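Local coordinates for Cbs-cp12 (Microcystis aeruginosa PCC 7806, PDB 5NMU), which joins a pair of CBS domains to a CP12 domain, assembles as a hexamer and probably takes part in redox regulation of cyanobacterial photosynthesis, at the interface of chains A and B. Numbering follows the deposited sequence. Chains: chain A/B, Cbs-cp12.

Contact 1: the interface of chains A and B. Residues chain A 25, 28, 58, 63, 66-70; chain B 129-131, 133.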
# COMPACT_ATOMS: atom_id res chain seq x y z
N ALA A 25 -19.55 4.82 20.39
CA ALA A 25 -20.47 3.97 21.15
C ALA A 25 -21.90 3.97 20.61
O ALA A 25 -22.56 2.91 20.59
CB ALA A 25 -20.47 4.38 22.65
N VAL A 28 -21.95 1.99 17.53
CA VAL A 28 -21.82 0.57 17.79
C VAL A 28 -23.14 -0.02 18.22
O VAL A 28 -23.50 -1.11 17.78
CB VAL A 28 -20.71 0.29 18.82
CG1 VAL A 28 -20.72 -1.15 19.26
CG2 VAL A 28 -19.35 0.59 18.18
N ILE A 58 -14.18 0.88 12.84
CA ILE A 58 -14.38 0.74 14.25
C ILE A 58 -13.35 -0.22 14.88
O ILE A 58 -12.70 0.13 15.84
CB ILE A 58 -15.82 0.39 14.59
CG1 ILE A 58 -16.72 1.58 14.26
CG2 ILE A 58 -15.96 0.09 16.09
CD1 ILE A 58 -18.19 1.24 14.15
N ALA A 63 -11.07 -0.20 18.46
CA ALA A 63 -10.75 -1.42 19.26
C ALA A 63 -9.26 -1.79 19.27
O ALA A 63 -8.70 -2.09 20.32
CB ALA A 63 -11.58 -2.61 18.81
N GLY A 66 -7.23 0.22 21.71
CA GLY A 66 -7.91 0.41 22.96
C GLY A 66 -8.49 1.76 23.28
O GLY A 66 -8.63 2.07 24.45
N HIS A 67 -8.85 2.55 22.28
CA HIS A 67 -9.51 3.83 22.54
C HIS A 67 -10.90 3.58 23.09
O HIS A 67 -11.46 2.49 22.94
CB HIS A 67 -9.58 4.70 21.28
CG HIS A 67 -8.25 5.15 20.79
ND1 HIS A 67 -7.91 5.17 19.45
CD2 HIS A 67 -7.15 5.57 21.46
CE1 HIS A 67 -6.67 5.60 19.32
NE2 HIS A 67 -6.19 5.84 20.53
N ASP A 68 -11.44 4.58 23.76
CA ASP A 68 -12.76 4.52 24.37
C ASP A 68 -13.87 5.01 23.44
O ASP A 68 -14.02 6.22 23.24
CB ASP A 68 -12.79 5.37 25.64
CG ASP A 68 -14.11 5.25 26.41
OD1 ASP A 68 -15.07 4.58 25.94
OD2 ASP A 68 -14.17 5.81 27.51
N PRO A 69 -14.72 4.08 22.94
CA PRO A 69 -15.76 4.52 22.04
C PRO A 69 -16.78 5.50 22.62
O PRO A 69 -17.51 6.18 21.84
CB PRO A 69 -16.45 3.20 21.63
CG PRO A 69 -15.56 2.10 22.07
CD PRO A 69 -14.89 2.66 23.29
N LYS A 70 -16.86 5.57 23.95
CA LYS A 70 -17.87 6.42 24.60
C LYS A 70 -17.49 7.88 24.52
O LYS A 70 -18.35 8.74 24.61
CB LYS A 70 -18.12 5.97 26.04
CG LYS A 70 -18.68 4.53 26.13
CD LYS A 70 -19.02 4.09 27.57
CE LYS A 70 -17.77 3.94 28.47
NZ LYS A 70 -16.64 3.07 27.92
N PHE B 129 -15.40 -4.22 23.81
CA PHE B 129 -14.55 -3.05 23.58
C PHE B 129 -15.22 -1.73 23.95
O PHE B 129 -14.52 -0.77 24.27
CB PHE B 129 -13.96 -3.02 22.12
CG PHE B 129 -14.93 -2.57 21.06
CD1 PHE B 129 -15.90 -3.44 20.57
CD2 PHE B 129 -14.89 -1.28 20.57
CE1 PHE B 129 -16.80 -3.03 19.57
CE2 PHE B 129 -15.79 -0.87 19.55
CZ PHE B 129 -16.77 -1.74 19.09
N VAL B 130 -16.55 -1.66 23.93
CA VAL B 130 -17.23 -0.41 24.36
C VAL B 130 -17.15 -0.26 25.90
O VAL B 130 -16.76 0.77 26.43
CB VAL B 130 -18.69 -0.35 23.88
CG1 VAL B 130 -19.37 0.94 24.35
CG2 VAL B 130 -18.77 -0.45 22.35
N GLU B 131 -17.53 -1.30 26.59
CA GLU B 131 -17.57 -1.25 28.06
C GLU B 131 -16.16 -1.38 28.65
O GLU B 131 -15.82 -0.67 29.58
CB GLU B 131 -18.57 -2.26 28.65
CG GLU B 131 -18.37 -3.73 28.25
CD GLU B 131 -19.14 -4.18 26.97
OE1 GLU B 131 -19.21 -3.40 25.95
OE2 GLU B 131 -19.63 -5.36 26.97
N PRO B 133 -12.59 -0.90 27.26
CA PRO B 133 -11.52 -0.64 26.29
C PRO B 133 -10.15 -0.96 26.94
O PRO B 133 -9.89 -0.53 28.04
CB PRO B 133 -11.65 0.85 25.99
CG PRO B 133 -12.37 1.41 27.17
CD PRO B 133 -13.24 0.33 27.72
O HOH W 1 -11.85 -0.27 22.63
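The ring of B:Phe129 forms the apolar centre, pushed into chain A between helix 24-34, helix 55-63 and the loop that follows the second helix. Its CG is tucked between the backbone N and C (chi1 77°), and the far end of the ring points into chain A. There B:Phe129 CZ meets CG2 of A:Val28 tip to tip at 3.6 Å. The CG2 branch of A:Ile58 comes in roughly perpendicular and touches B:Phe129 CE2 at 3.6 Å, while A:Ala63 CB lies against the CG and CD2 side. A:Pro69 slants across, its CG 3.8 Å from CD2 of B:Phe129. One ring face is covered from within chain B, where B:Val130 CG2 stands over its centre.

B:Val130 carries the packing outward with its two methyls divided. CG1, anti to the backbone N (chi1 179°), reaches A:Ala25 CB and the CG of A:Lys70; B:Val130 CG2 meets A:Val28 CG1 at 3.7 Å. Further along, B:Pro133 rests its CB on the carbonyl oxygens of A:Gly66 and A:His67.

At the rim, two kinks near the end of its chain bring A:Lys70 NZ to the backbone O of B:Val130 at 2.7 Å, almost head-on to the carbonyl (163°). A:Lys70 NZ also forms a salt bridge with A:Asp68 OD1 at 2.9 Å, and that oxygen accepts from the backbone N of A:Lys70 as well, both donors approaching above the carboxylate plane. An alanine here keeps the backbone N bond but removes the donor to B:Val130 O, the salt bridge to A:Asp68 and the CG contact with B:Val130 CG1, and would probably weaken the hold on the B:Val130 segment. A water links A:His67 O and B:Phe129 O beside the ring edge.

The patch plugs the segment after helix 120-126 of one subunit into its neighbour, helping to hold the CBS regions of the two copies together within the hexamer.

Contact 2: the interface of chains A and B. Residues chain A 28, 31, 35-37, 55-56, 58-59; chain B 120-121, 124-125.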
# COMPACT_ATOMS: atom_id res chain seq x y z
N VAL A 28 -21.95 1.99 17.53
CA VAL A 28 -21.82 0.57 17.79
C VAL A 28 -23.14 -0.02 18.22
O VAL A 28 -23.50 -1.11 17.78
CB VAL A 28 -20.71 0.29 18.82
CG1 VAL A 28 -20.72 -1.15 19.26
CG2 VAL A 28 -19.35 0.59 18.18
N MET A 31 -25.35 -0.35 15.33
CA MET A 31 -24.90 -1.42 14.45
C MET A 31 -25.22 -2.80 14.99
O MET A 31 -25.59 -3.67 14.23
CB MET A 31 -23.42 -1.28 14.13
CG MET A 31 -23.16 -0.07 13.23
SD MET A 31 -21.47 0.48 13.28
CE MET A 31 -20.85 -0.19 11.74
N LYS A 35 -27.61 -5.36 13.22
CA LYS A 35 -26.61 -6.17 12.49
C LYS A 35 -26.11 -5.47 11.20
O LYS A 35 -26.13 -6.01 10.11
CB LYS A 35 -27.15 -7.60 12.24
CG LYS A 35 -27.55 -8.36 13.51
CD LYS A 35 -26.47 -8.31 14.59
CE LYS A 35 -26.87 -8.92 15.92
NZ LYS A 35 -26.72 -10.39 15.83
N LEU A 36 -25.64 -4.24 11.38
CA LEU A 36 -25.15 -3.40 10.28
C LEU A 36 -23.66 -3.36 10.29
O LEU A 36 -23.07 -3.21 11.33
CB LEU A 36 -25.67 -1.98 10.46
CG LEU A 36 -27.21 -1.97 10.56
CD1 LEU A 36 -27.69 -0.59 10.98
CD2 LEU A 36 -27.85 -2.39 9.27
N ARG A 37 -23.06 -3.51 9.14
CA ARG A 37 -21.64 -3.43 9.00
C ARG A 37 -21.13 -2.08 8.47
O ARG A 37 -19.88 -1.85 8.42
CB ARG A 37 -21.17 -4.58 8.12
CG ARG A 37 -21.38 -5.90 8.84
CD ARG A 37 -20.99 -7.07 7.95
NE ARG A 37 -21.29 -8.34 8.62
CZ ARG A 37 -22.52 -8.82 8.81
NH1 ARG A 37 -23.59 -8.17 8.36
NH2 ARG A 37 -22.69 -9.97 9.43
N GLU A 55 -17.61 -1.27 9.99
CA GLU A 55 -17.05 -2.20 10.98
C GLU A 55 -15.52 -2.18 11.09
O GLU A 55 -14.97 -2.32 12.19
CB GLU A 55 -17.55 -3.62 10.75
CG GLU A 55 -17.14 -4.22 9.40
CD GLU A 55 -17.63 -5.64 9.24
OE1 GLU A 55 -18.30 -6.10 10.14
OE2 GLU A 55 -17.35 -6.29 8.18
N THR A 56 -14.86 -2.08 9.94
CA THR A 56 -13.42 -2.11 9.82
C THR A 56 -12.86 -0.80 10.38
O THR A 56 -11.83 -0.85 11.06
CB THR A 56 -12.99 -2.40 8.32
OG1 THR A 56 -13.53 -3.68 7.89
CG2 THR A 56 -11.58 -2.52 8.19
N ILE A 58 -14.18 0.88 12.84
CA ILE A 58 -14.38 0.74 14.25
C ILE A 58 -13.35 -0.22 14.88
O ILE A 58 -12.70 0.13 15.84
CB ILE A 58 -15.82 0.39 14.59
CG1 ILE A 58 -16.72 1.58 14.26
CG2 ILE A 58 -15.96 0.09 16.09
CD1 ILE A 58 -18.19 1.24 14.15
N VAL A 59 -13.20 -1.40 14.30
CA VAL A 59 -12.24 -2.38 14.79
C VAL A 59 -10.78 -1.92 14.66
O VAL A 59 -9.97 -2.08 15.63
CB VAL A 59 -12.49 -3.73 14.08
CG1 VAL A 59 -11.40 -4.73 14.42
CG2 VAL A 59 -13.87 -4.25 14.43
N VAL B 120 -14.11 -9.28 11.70
CA VAL B 120 -14.38 -7.94 12.15
C VAL B 120 -15.80 -7.77 12.65
O VAL B 120 -15.98 -7.04 13.64
CB VAL B 120 -14.01 -6.86 11.09
CG1 VAL B 120 -12.51 -6.79 11.01
CG2 VAL B 120 -14.62 -7.12 9.70
N SER B 121 -16.76 -8.44 12.01
CA SER B 121 -18.16 -8.43 12.44
C SER B 121 -18.33 -9.10 13.86
O SER B 121 -19.02 -8.57 14.71
CB SER B 121 -19.05 -9.16 11.43
OG SER B 121 -18.83 -8.70 10.11
N LEU B 124 -17.20 -6.50 16.18
CA LEU B 124 -18.11 -5.37 16.30
C LEU B 124 -19.33 -5.75 17.13
O LEU B 124 -19.73 -5.01 18.03
CB LEU B 124 -18.56 -4.89 14.93
CG LEU B 124 -19.66 -3.81 14.88
CD1 LEU B 124 -19.21 -2.60 15.65
CD2 LEU B 124 -19.97 -3.40 13.44
N PHE B 125 -19.89 -6.92 16.84
CA PHE B 125 -21.11 -7.33 17.47
C PHE B 125 -20.97 -7.98 18.83
O PHE B 125 -21.91 -7.97 19.58
CB PHE B 125 -21.90 -8.26 16.55
CG PHE B 125 -22.21 -7.70 15.21
CD1 PHE B 125 -22.45 -6.35 15.01
CD2 PHE B 125 -22.35 -8.56 14.14
CE1 PHE B 125 -22.83 -5.85 13.75
CE2 PHE B 125 -22.70 -8.08 12.89
CZ PHE B 125 -22.93 -6.72 12.69
O HOH W 2 -17.79 -8.74 7.27
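Polar contacts gather on B:Ser121, whose hydroxyl OG sits between a carboxylate and a guanidinium of chain A. B:Ser121 OG donates to A:Glu55 OE1 at 2.7 Å, using the carboxylate's syn lone pair. B:Ser121 OG in turn accepts from A:Arg37 NE at 2.9 Å, close to the guanidinium plane but bent at the hydrogen (141°). A:Glu55 starts with CG tucked between its backbone N and C (chi1 62°) and then runs extended; A:Arg37 is stretched out as far as NE. A water joins OE2 of A:Glu55 to the same serine hydroxyl, so both carboxylate oxygens are tied to it.

Aliphatic packing centres on B:Leu124, its CG anti to the backbone N. B:Leu124 CD2 touches A:Glu55 CB at 3.6 Å. The terminal methyl CE of A:Met31 lies 3.7 Å from B:Leu124 CD2, while CD1 lies antiparallel to the methyls of A:Val28. B:Val120 runs roughly perpendicular to A:Glu55, laying CG2 against the carboxylate, and its CG1 meets A:Val59.

The aromatic contact belongs to B:Phe125. A:Lys35 CD lies over the middle of one face of the B:Phe125 ring, 4.0 Å from its plane, whereas A:Leu36 O and A:Arg37 NH2 lie at the ring edge. That edge is turned to the guanidinium of A:Arg37, with B:Phe125 CE2 over the rim of one guanidinium face and the planes 79° apart.

Helix 120-126 thus docks between helices 24-34 and 55-63 of the partner, forming part of the two-fold CBS-to-CBS contact within the hexamer.

The centres of the C-alpha atoms of contact 1 and contact 2 lie about 11 Å apart, and together they form one continuous strip. Both use A:Val28 of helix 24-34 and A:Ile58 of helix 55-63, so the same two helices of chain A receive helix 120-126 of chain B in contact 2 and the segment following it in contact 1. Because the interface is two-fold symmetric, the strip recurs with the chains exchanged, and each subunit both offers and receives this stretch. Such reciprocal docking is likely to fix how the two CBS regions are set against each other in the six-copy assembly.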